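Beta-fructofuranosidase, insoluble isoenzyme CWINV1 (PDB 2OXB) hydrolyses terminal non-reducing fructofuranoside residues of beta-D-fructofuranosides as a cell-wall enzyme, acting on sucrose and 1-kestose and, less well, on neokestose and levan. Local coordinates at residues Glu379-Ile384 against Asn437-Leu442; Asp321-Gln326 against Phe464-Pro469; Ile318-Asp321 against Gln326-Gln329. The protein carries 1 engineered substitution. All blocks are in the same frame, centred on the assembly; numbering follows the deposited sequence.

Contact 1. Residues Glu379-Ile384 against Asn437-Leu442; sequences EKADVI and NKYVVL
Glu379 meets Tyr439 through the ends of their side chains, its OE2 lying 3.5 Å from the phenolic OH. The CB of Glu379 points away from 437-442, and it is the bend at chi2 (75°) that folds the carboxylate back toward the tyrosine; carboxylate and ring planes stand 69° apart. A long, flexible acid suits this exposed loop. The carboxylate also lies close to that of Asp377, whose charge is probably balanced by its salt bridge to Lys380. The carbonyl O of Glu379 receives a weak hydrogen bond from Lys431 NZ.

Ala381 follows, buried, with its CB directed at Tyr439 and 4.3 Å from CE1. The methyl group comes to the ring at its edge, near the ring plane, and a methyl is small enough to fit there in this buried place. Farther round the ring, Asn437 OD1 also lies at the edge and in plane, while Leu378 and Pro469 add apolar contacts.

In the C-terminal beta-sandwich domain of this GH32 enzyme, the strands within both segments, 382-383 (weakly bonded) and 439-446, flank strand 423-431: Asp382 bonds to the backbone of Lys431, and Val440 to that of Phe430. With that strand between them, Ala381 and Tyr439 remain 8.5 Å apart, CA to CA, and only side chains can span the interval.

At Ile384 the chain again directs a branched apolar side chain toward the strand. Its CG1 stops 4.7 Å from Val440 CG2, a loose approach, and Ile384 leans on Phe430 as well.

Contact 2. Residues Asp321-Gln326 against Phe464-Pro469; sequences DRSGKQ and FVDINP
Gln326 and Asp466 face each other across backbones whose CA atoms are 9.2 Å apart, Gln326 in the loop just after a type I beta turn, Asp466 just past strand 461-465. Only side chains can bridge such a gap, and the two segments bury a mere 95 Å² between them. Gln326 is long enough to do so: CG stands anti to the backbone N (chi1 161°) and the chain runs straight on, laying the amide end against the CB of Asp466. Which of the two amide atoms does the touching is uncertain. Amide and carboxylate planes are 58° apart.

Ser323 adds a distant neighbour, its OG 4.4 Å from Asp466 OD2. The turn that carries it is shaped from within. Asp321 O accepts from Gly324 N to close the type I turn, and Asp321 OD1 takes the N-H of Ser323 at 2.8 Å, forming an Asx turn; that N-H comes from above the carboxylate plane. Glycine fits position 324 because the backbone there has a positive phi of 85°. In the other segment, Asp466 is the centre of an inverse gamma turn, closed by a weak bond from Ile467 N to Val465 O.

Asp321 OD1 and Asp466 OD2 are 5.0 Å apart, an approach of like charges. Arg492, which lies outside both segments in a long, weak ion pair with Asp321, may offset part of this repulsion; its side chain also touches Gln326 and Ile467. This sparse surface contact is one point at which the N-terminal five-bladed beta-propeller meets the C-terminal beta-sandwich of the GH32 fold.

Contact 3. Residues Ile318-Asp321 against Gln326-Gln329; sequences IWLD and QLIQ
Ile328 N donates a nearly straight hydrogen bond to Trp319 O, 2.7 Å long with an angle of 164° at the hydrogen, and toward the turn the bond from Asp321 N to Gln326 O closes the pairing. These bonds hold a beta hairpin, strands 316-320 and 327-331, at one edge of a four-stranded antiparallel sheet of the kind that makes a blade of the GH32 propeller. The short strands 318-320 and 327-329 run antiparallel with the usual twist, 149° between their directions.

The polar ends find partners beyond the hairpin strands. Gln329 sends its NE2 to the carbonyl O of Tyr269, so a glutamine can occupy this buried place with its amide engaged. Asp321, its carboxylate held by Ser323, offers its CB to the packing.

Trp319 and Ile328 lie on the same face of the sheet and form the main apolar contact. The indole stands over the neighbouring strand because chi1 (73°) sets CG between the backbone N and the carbonyl carbon. Ile328 CB then sits over the face of the six-membered ring, 4.1 Å from its centroid and 20° off the normal, a CH-pi contact, while its CG2 reaches CZ2 at 3.7 Å. The carbonyl O of Ile328 lies over the ring as well, displaced toward the rim. A beta-branched residue suits this place, since its two arms serve different neighbours: with CG1 anti to the carbonyl carbon, CD1 packs against Asp321 CB. Lys317 adds a cation-pi contact to the indole.

Leu320 and Leu327 set out in diverging directions, and Leu320 also rests on Val206 of strand 201-207. At their ends the two leucines nevertheless meet, Leu320 CD2 lying 3.4 Å from Leu327 CD2.

In the fold
From the N terminus, the hairpin comes first: contact 3 closes a short loop between strands 316-320 and 327-331, within the N-terminal domain. Contact 2 starts from the same turn, sharing Asp321 and Gln326 with it, but closes a loop of 137 residues and so ties that hairpin to the C-terminal domain. Contact 1 is nested inside this large loop, itself enclosing 52 residues, and belongs wholly to the C-terminal domain. Contacts 1 and 2 meet through neighbouring strands 439-446 and 461-465, with a probable hydrogen bond from Val465 N to Val441 O. Contacts 1 and 3 do not touch, their centres lying about 24 Å apart.

Contact 1. Residues Glu379-Ile384 against Asn437-Leu442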
loop_
_atom_site.group_PDB
_atom_site.type_symbol
_atom_site.label_atom_id
_atom_site.label_comp_id
_atom_site.label_asym_id
_atom_site.label_seq_id
_atom_site.Cartn_x
_atom_site.Cartn_y
_atom_site.Cartn_z
ATOM N N GLU A 379 0.074 26.652 -21.625
ATOM C CA GLU A 379 -0.687 26.666 -22.869
ATOM C C GLU A 379 -0.083 25.718 -23.892
ATOM O O GLU A 379 -0.791 25.139 -24.716
ATOM C CB GLU A 379 -0.745 28.083 -23.454
ATOM C CG GLU A 379 -1.753 29.005 -22.764
ATOM C CD GLU A 379 -1.300 29.518 -21.396
ATOM O OE1 GLU A 379 -0.328 30.313 -21.358
ATOM O OE2 GLU A 379 -1.921 29.137 -20.368
ATOM N N LYS A 380 1.230 25.558 -23.841
ATOM C CA LYS A 380 1.868 24.670 -24.777
ATOM C C LYS A 380 1.410 23.248 -24.570
ATOM O O LYS A 380 1.700 22.381 -25.394
ATOM C CB LYS A 380 3.387 24.765 -24.662
ATOM C CG LYS A 380 3.974 25.736 -25.647
ATOM C CD LYS A 380 3.364 27.094 -25.416
ATOM C CE LYS A 380 3.674 28.078 -26.522
ATOM N NZ LYS A 380 2.841 29.291 -26.275
ATOM N N ALA A 381 0.689 22.996 -23.479
ATOM C CA ALA A 381 0.208 21.638 -23.208
ATOM C C ALA A 381 -0.824 21.181 -24.242
ATOM O O ALA A 381 -1.625 21.973 -24.745
ATOM C CB ALA A 381 -0.379 21.545 -21.813
ATOM N N ASP A 382 -0.772 19.904 -24.581
ATOM C CA ASP A 382 -1.700 19.342 -25.549
ATOM C C ASP A 382 -3.064 19.128 -24.908
ATOM O O ASP A 382 -3.188 19.149 -23.689
ATOM C CB ASP A 382 -1.183 17.994 -26.071
ATOM C CG ASP A 382 -0.149 18.139 -27.173
ATOM O OD1 ASP A 382 0.671 17.221 -27.309
ATOM O OD2 ASP A 382 -0.163 19.144 -27.900
ATOM N N VAL A 383 -4.081 18.938 -25.742
ATOM C CA VAL A 383 -5.438 18.688 -25.263
ATOM C C VAL A 383 -5.732 17.198 -25.419
ATOM O O VAL A 383 -5.688 16.663 -26.532
ATOM C CB VAL A 383 -6.488 19.491 -26.060
ATOM C CG1 VAL A 383 -7.873 19.157 -25.553
ATOM C CG2 VAL A 383 -6.228 20.997 -25.913
ATOM N N ILE A 384 -6.017 16.534 -24.296
ATOM C CA ILE A 384 -6.297 15.095 -24.267
ATOM C C ILE A 384 -7.376 14.646 -25.248
ATOM O O ILE A 384 -8.370 15.343 -25.462
ATOM C CB ILE A 384 -6.692 14.600 -22.812
ATOM C CG1 ILE A 384 -7.620 15.602 -22.122
ATOM C CG2 ILE A 384 -5.447 14.338 -21.972
ATOM C CD1 ILE A 384 -9.080 15.380 -22.416
ATOM N N ASN A 437 -9.787 26.570 -18.341
ATOM C CA ASN A 437 -8.524 26.495 -17.600
ATOM C C ASN A 437 -8.471 25.345 -16.605
ATOM O O ASN A 437 -8.557 25.550 -15.398
ATOM C CB ASN A 437 -8.259 27.822 -16.858
ATOM C CG ASN A 437 -6.916 28.470 -17.239
ATOM O OD1 ASN A 437 -5.841 27.895 -17.026
ATOM N ND2 ASN A 437 -6.983 29.680 -17.798
ATOM N N LYS A 438 -8.336 24.134 -17.124
ATOM C CA LYS A 438 -8.252 22.945 -16.299
ATOM C C LYS A 438 -7.349 21.961 -17.003
ATOM O O LYS A 438 -7.580 21.593 -18.149
ATOM C CB LYS A 438 -9.633 22.339 -16.078
ATOM C CG LYS A 438 -10.335 22.874 -14.845
ATOM C CD LYS A 438 -9.593 22.481 -13.583
ATOM C CE LYS A 438 -10.428 22.763 -12.354
ATOM N NZ LYS A 438 -9.775 22.290 -11.104
ATOM N N TYR A 439 -6.313 21.539 -16.295
ATOM C CA TYR A 439 -5.330 20.632 -16.843
ATOM C C TYR A 439 -5.346 19.256 -16.179
ATOM O O TYR A 439 -5.878 19.081 -15.080
ATOM C CB TYR A 439 -3.952 21.281 -16.698
ATOM C CG TYR A 439 -3.823 22.607 -17.429
ATOM C CD1 TYR A 439 -3.083 22.701 -18.614
ATOM C CD2 TYR A 439 -4.474 23.755 -16.969
ATOM C CE1 TYR A 439 -2.996 23.901 -19.329
ATOM C CE2 TYR A 439 -4.398 24.964 -17.678
ATOM C CZ TYR A 439 -3.659 25.028 -18.856
ATOM O OH TYR A 439 -3.583 26.197 -19.576
ATOM N N VAL A 440 -4.774 18.273 -16.866
ATOM C CA VAL A 440 -4.693 16.921 -16.327
ATOM C C VAL A 440 -3.220 16.537 -16.211
ATOM O O VAL A 440 -2.439 16.643 -17.174
ATOM C CB VAL A 440 -5.403 15.867 -17.224
ATOM C CG1 VAL A 440 -5.384 14.511 -16.534
ATOM C CG2 VAL A 440 -6.823 16.287 -17.521
ATOM N N VAL A 441 -2.845 16.101 -15.017
ATOM C CA VAL A 441 -1.477 15.696 -14.772
ATOM C C VAL A 441 -1.353 14.188 -14.761
ATOM O O VAL A 441 -1.898 13.506 -13.898
ATOM C CB VAL A 441 -0.974 16.214 -13.442
ATOM C CG1 VAL A 441 0.509 15.895 -13.306
ATOM C CG2 VAL A 441 -1.233 17.694 -13.345
ATOM N N LEU A 442 -0.616 13.687 -15.736
ATOM C CA LEU A 442 -0.393 12.273 -15.885
ATOM C C LEU A 442 0.912 11.794 -15.255
ATOM O O LEU A 442 1.993 12.280 -15.598
ATOM C CB LEU A 442 -0.369 11.911 -17.366
ATOM C CG LEU A 442 -0.099 10.424 -17.580
ATOM C CD1 LEU A 442 -1.307 9.641 -17.086
ATOM C CD2 LEU A 442 0.178 10.134 -19.039
#

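Contact 2. Residues Asp321-Gln326 against Phe464-Pro469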
loop_
_atom_site.group_PDB
_atom_site.type_symbol
_atom_site.label_atom_id
_atom_site.label_comp_id
_atom_site.label_asym_id
_atom_site.label_seq_id
_atom_site.Cartn_x
_atom_site.Cartn_y
_atom_site.Cartn_z
ATOM N N ASP A 321 -7.538 14.385 1.858
ATOM C CA ASP A 321 -7.053 15.623 1.260
ATOM C C ASP A 321 -8.064 16.743 1.490
ATOM O O ASP A 321 -9.239 16.487 1.768
ATOM C CB ASP A 321 -6.829 15.474 -0.251
ATOM C CG ASP A 321 -6.768 16.833 -0.966
ATOM O OD1 ASP A 321 -7.643 17.117 -1.810
ATOM O OD2 ASP A 321 -5.850 17.627 -0.670
ATOM N N ARG A 322 -7.602 17.983 1.357
ATOM C CA ARG A 322 -8.453 19.159 1.538
ATOM C C ARG A 322 -9.742 19.065 0.724
ATOM O O ARG A 322 -10.815 19.340 1.252
ATOM C CB ARG A 322 -7.687 20.434 1.151
ATOM C CG ARG A 322 -8.527 21.716 1.136
ATOM C CD ARG A 322 -9.080 22.051 2.529
ATOM N NE ARG A 322 -10.057 23.146 2.493
ATOM C CZ ARG A 322 -10.579 23.725 3.571
ATOM N NH1 ARG A 322 -10.217 23.316 4.783
ATOM N NH2 ARG A 322 -11.459 24.712 3.441
ATOM N N SER A 323 -9.629 18.687 -0.552
ATOM C CA SER A 323 -10.793 18.549 -1.426
ATOM C C SER A 323 -11.828 17.574 -0.868
ATOM O O SER A 323 -13.012 17.640 -1.216
ATOM C CB SER A 323 -10.377 18.092 -2.827
ATOM O OG SER A 323 -9.849 19.175 -3.582
ATOM N N GLY A 324 -11.376 16.648 -0.026
ATOM C CA GLY A 324 -12.294 15.706 0.592
ATOM C C GLY A 324 -12.678 14.451 -0.162
ATOM O O GLY A 324 -13.464 13.671 0.344
ATOM N N LYS A 325 -12.135 14.242 -1.355
ATOM C CA LYS A 325 -12.470 13.048 -2.119
ATOM C C LYS A 325 -11.265 12.233 -2.578
ATOM O O LYS A 325 -11.314 11.638 -3.643
ATOM C CB LYS A 325 -13.308 13.423 -3.339
ATOM C CG LYS A 325 -12.636 14.421 -4.256
ATOM C CD LYS A 325 -13.104 15.845 -3.993
ATOM C CE LYS A 325 -12.740 16.738 -5.170
ATOM N NZ LYS A 325 -13.418 18.058 -5.139
ATOM N N GLN A 326 -10.191 12.200 -1.783
ATOM C CA GLN A 326 -8.970 11.442 -2.119
ATOM C C GLN A 326 -8.016 11.381 -0.916
ATOM O O GLN A 326 -7.794 12.379 -0.227
ATOM C CB GLN A 326 -8.269 12.084 -3.341
ATOM C CG GLN A 326 -6.773 11.741 -3.564
ATOM C CD GLN A 326 -6.150 12.485 -4.768
ATOM O OE1 GLN A 326 -4.929 12.485 -4.961
ATOM N NE2 GLN A 326 -6.997 13.109 -5.581
ATOM N N PHE A 464 -3.232 9.578 -12.456
ATOM C CA PHE A 464 -3.523 11.000 -12.612
ATOM C C PHE A 464 -3.176 11.678 -11.284
ATOM O O PHE A 464 -3.302 11.066 -10.221
ATOM C CB PHE A 464 -5.014 11.205 -12.934
ATOM C CG PHE A 464 -5.422 10.716 -14.295
ATOM C CD1 PHE A 464 -6.626 10.023 -14.471
ATOM C CD2 PHE A 464 -4.603 10.941 -15.405
ATOM C CE1 PHE A 464 -7.007 9.554 -15.741
ATOM C CE2 PHE A 464 -4.970 10.480 -16.681
ATOM C CZ PHE A 464 -6.178 9.782 -16.850
ATOM N N VAL A 465 -2.744 12.932 -11.340
ATOM C CA VAL A 465 -2.383 13.643 -10.119
ATOM C C VAL A 465 -3.179 14.948 -9.991
ATOM O O VAL A 465 -3.068 15.848 -10.834
ATOM C CB VAL A 465 -0.866 13.944 -10.103
ATOM C CG1 VAL A 465 -0.412 14.320 -8.712
ATOM C CG2 VAL A 465 -0.100 12.723 -10.585
ATOM N N ASP A 466 -3.980 15.044 -8.932
ATOM C CA ASP A 466 -4.786 16.229 -8.701
ATOM C C ASP A 466 -3.971 17.341 -8.078
ATOM O O ASP A 466 -4.079 17.636 -6.886
ATOM C CB ASP A 466 -5.990 15.928 -7.812
ATOM C CG ASP A 466 -7.026 17.052 -7.846
ATOM O OD1 ASP A 466 -7.545 17.347 -8.951
ATOM O OD2 ASP A 466 -7.323 17.637 -6.779
ATOM N N ILE A 467 -3.150 17.953 -8.913
ATOM C CA ILE A 467 -2.307 19.059 -8.501
ATOM C C ILE A 467 -2.551 20.111 -9.534
ATOM O O ILE A 467 -3.152 19.837 -10.573
ATOM C CB ILE A 467 -0.816 18.682 -8.532
ATOM C CG1 ILE A 467 -0.501 17.997 -9.870
ATOM C CG2 ILE A 467 -0.481 17.794 -7.339
ATOM C CD1 ILE A 467 0.908 17.457 -9.981
ATOM N N ASN A 468 -2.104 21.320 -9.247
ATOM C CA ASN A 468 -2.280 22.396 -10.200
ATOM C C ASN A 468 -0.949 22.645 -10.876
ATOM O O ASN A 468 -0.025 23.141 -10.260
ATOM C CB ASN A 468 -2.752 23.663 -9.504
ATOM C CG ASN A 468 -3.651 24.482 -10.380
ATOM O OD1 ASN A 468 -4.861 24.246 -10.432
ATOM N ND2 ASN A 468 -3.070 25.425 -11.118
ATOM N N PRO A 469 -0.838 22.294 -12.162
ATOM C CA PRO A 469 0.389 22.477 -12.935
ATOM C C PRO A 469 0.862 23.931 -13.020
ATOM O O PRO A 469 1.879 24.220 -13.650
ATOM C CB PRO A 469 0.032 21.872 -14.301
ATOM C CG PRO A 469 -1.434 22.100 -14.411
ATOM C CD PRO A 469 -1.922 21.771 -13.012
#

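Contact 3. Residues Ile318-Asp321 against Gln326-Gln329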
loop_
_atom_site.group_PDB
_atom_site.type_symbol
_atom_site.label_atom_id
_atom_site.label_comp_id
_atom_site.label_asym_id
_atom_site.label_seq_id
_atom_site.Cartn_x
_atom_site.Cartn_y
_atom_site.Cartn_z
ATOM N N ILE A 318 -1.413 7.979 5.847
ATOM C CA ILE A 318 -2.513 8.430 5.000
ATOM C C ILE A 318 -3.456 9.396 5.727
ATOM O O ILE A 318 -3.393 9.555 6.951
ATOM C CB ILE A 318 -3.332 7.231 4.445
ATOM C CG1 ILE A 318 -3.761 6.279 5.567
ATOM C CG2 ILE A 318 -2.503 6.480 3.462
ATOM C CD1 ILE A 318 -5.123 6.582 6.141
ATOM N N TRP A 319 -4.320 10.051 4.960
ATOM C CA TRP A 319 -5.286 10.990 5.511
ATOM C C TRP A 319 -5.973 11.753 4.398
ATOM O O TRP A 319 -5.402 11.994 3.341
ATOM C CB TRP A 319 -4.600 11.969 6.457
ATOM C CG TRP A 319 -3.750 12.989 5.772
ATOM C CD1 TRP A 319 -4.114 14.241 5.408
ATOM C CD2 TRP A 319 -2.379 12.840 5.388
ATOM N NE1 TRP A 319 -3.056 14.891 4.824
ATOM C CE2 TRP A 319 -1.976 14.053 4.800
ATOM C CE3 TRP A 319 -1.457 11.796 5.484
ATOM C CZ2 TRP A 319 -0.689 14.258 4.311
ATOM C CZ3 TRP A 319 -0.177 11.997 4.995
ATOM C CH2 TRP A 319 0.196 13.223 4.416
ATOM N N LEU A 320 -7.201 12.156 4.667
ATOM C CA LEU A 320 -8.014 12.866 3.706
ATOM C C LEU A 320 -7.434 14.177 3.168
ATOM O O LEU A 320 -6.906 14.987 3.924
ATOM C CB LEU A 320 -9.383 13.131 4.332
ATOM C CG LEU A 320 -10.568 12.615 3.521
ATOM C CD1 LEU A 320 -10.397 13.117 2.110
ATOM C CD2 LEU A 320 -10.618 11.075 3.546
ATOM N N ASP A 321 -7.538 14.385 1.858
ATOM C CA ASP A 321 -7.053 15.623 1.260
ATOM C C ASP A 321 -8.064 16.743 1.490
ATOM O O ASP A 321 -9.239 16.487 1.768
ATOM C CB ASP A 321 -6.829 15.474 -0.251
ATOM C CG ASP A 321 -6.768 16.833 -0.966
ATOM O OD1 ASP A 321 -7.643 17.117 -1.810
ATOM O OD2 ASP A 321 -5.850 17.627 -0.670
ATOM N N GLN A 326 -10.191 12.200 -1.783
ATOM C CA GLN A 326 -8.970 11.442 -2.119
ATOM C C GLN A 326 -8.016 11.381 -0.916
ATOM O O GLN A 326 -7.794 12.379 -0.227
ATOM C CB GLN A 326 -8.269 12.084 -3.341
ATOM C CG GLN A 326 -6.773 11.741 -3.564
ATOM C CD GLN A 326 -6.150 12.485 -4.768
ATOM O OE1 GLN A 326 -4.929 12.485 -4.961
ATOM N NE2 GLN A 326 -6.997 13.109 -5.581
ATOM N N LEU A 327 -7.465 10.199 -0.659
ATOM C CA LEU A 327 -6.539 10.019 0.454
ATOM C C LEU A 327 -5.120 10.445 0.091
ATOM O O LEU A 327 -4.649 10.215 -1.027
ATOM C CB LEU A 327 -6.533 8.556 0.936
ATOM C CG LEU A 327 -7.744 8.043 1.730
ATOM C CD1 LEU A 327 -7.456 6.658 2.273
ATOM C CD2 LEU A 327 -8.048 8.993 2.887
ATOM N N ILE A 328 -4.443 11.083 1.037
ATOM C CA ILE A 328 -3.086 11.505 0.780
ATOM C C ILE A 328 -2.149 10.625 1.550
ATOM O O ILE A 328 -2.263 10.473 2.764
ATOM C CB ILE A 328 -2.830 12.947 1.180
ATOM C CG1 ILE A 328 -3.826 13.853 0.463
ATOM C CG2 ILE A 328 -1.392 13.320 0.804
ATOM C CD1 ILE A 328 -3.606 15.316 0.723
ATOM N N GLN A 329 -1.219 10.038 0.819
ATOM C CA GLN A 329 -0.246 9.156 1.417
ATOM C C GLN A 329 1.160 9.698 1.259
ATOM O O GLN A 329 1.499 10.277 0.222
ATOM C CB GLN A 329 -0.261 7.813 0.736
ATOM C CG GLN A 329 -1.563 7.130 0.619
ATOM C CD GLN A 329 -1.396 5.934 -0.263
ATOM O OE1 GLN A 329 -0.572 5.056 0.021
ATOM N NE2 GLN A 329 -2.152 5.891 -1.356
#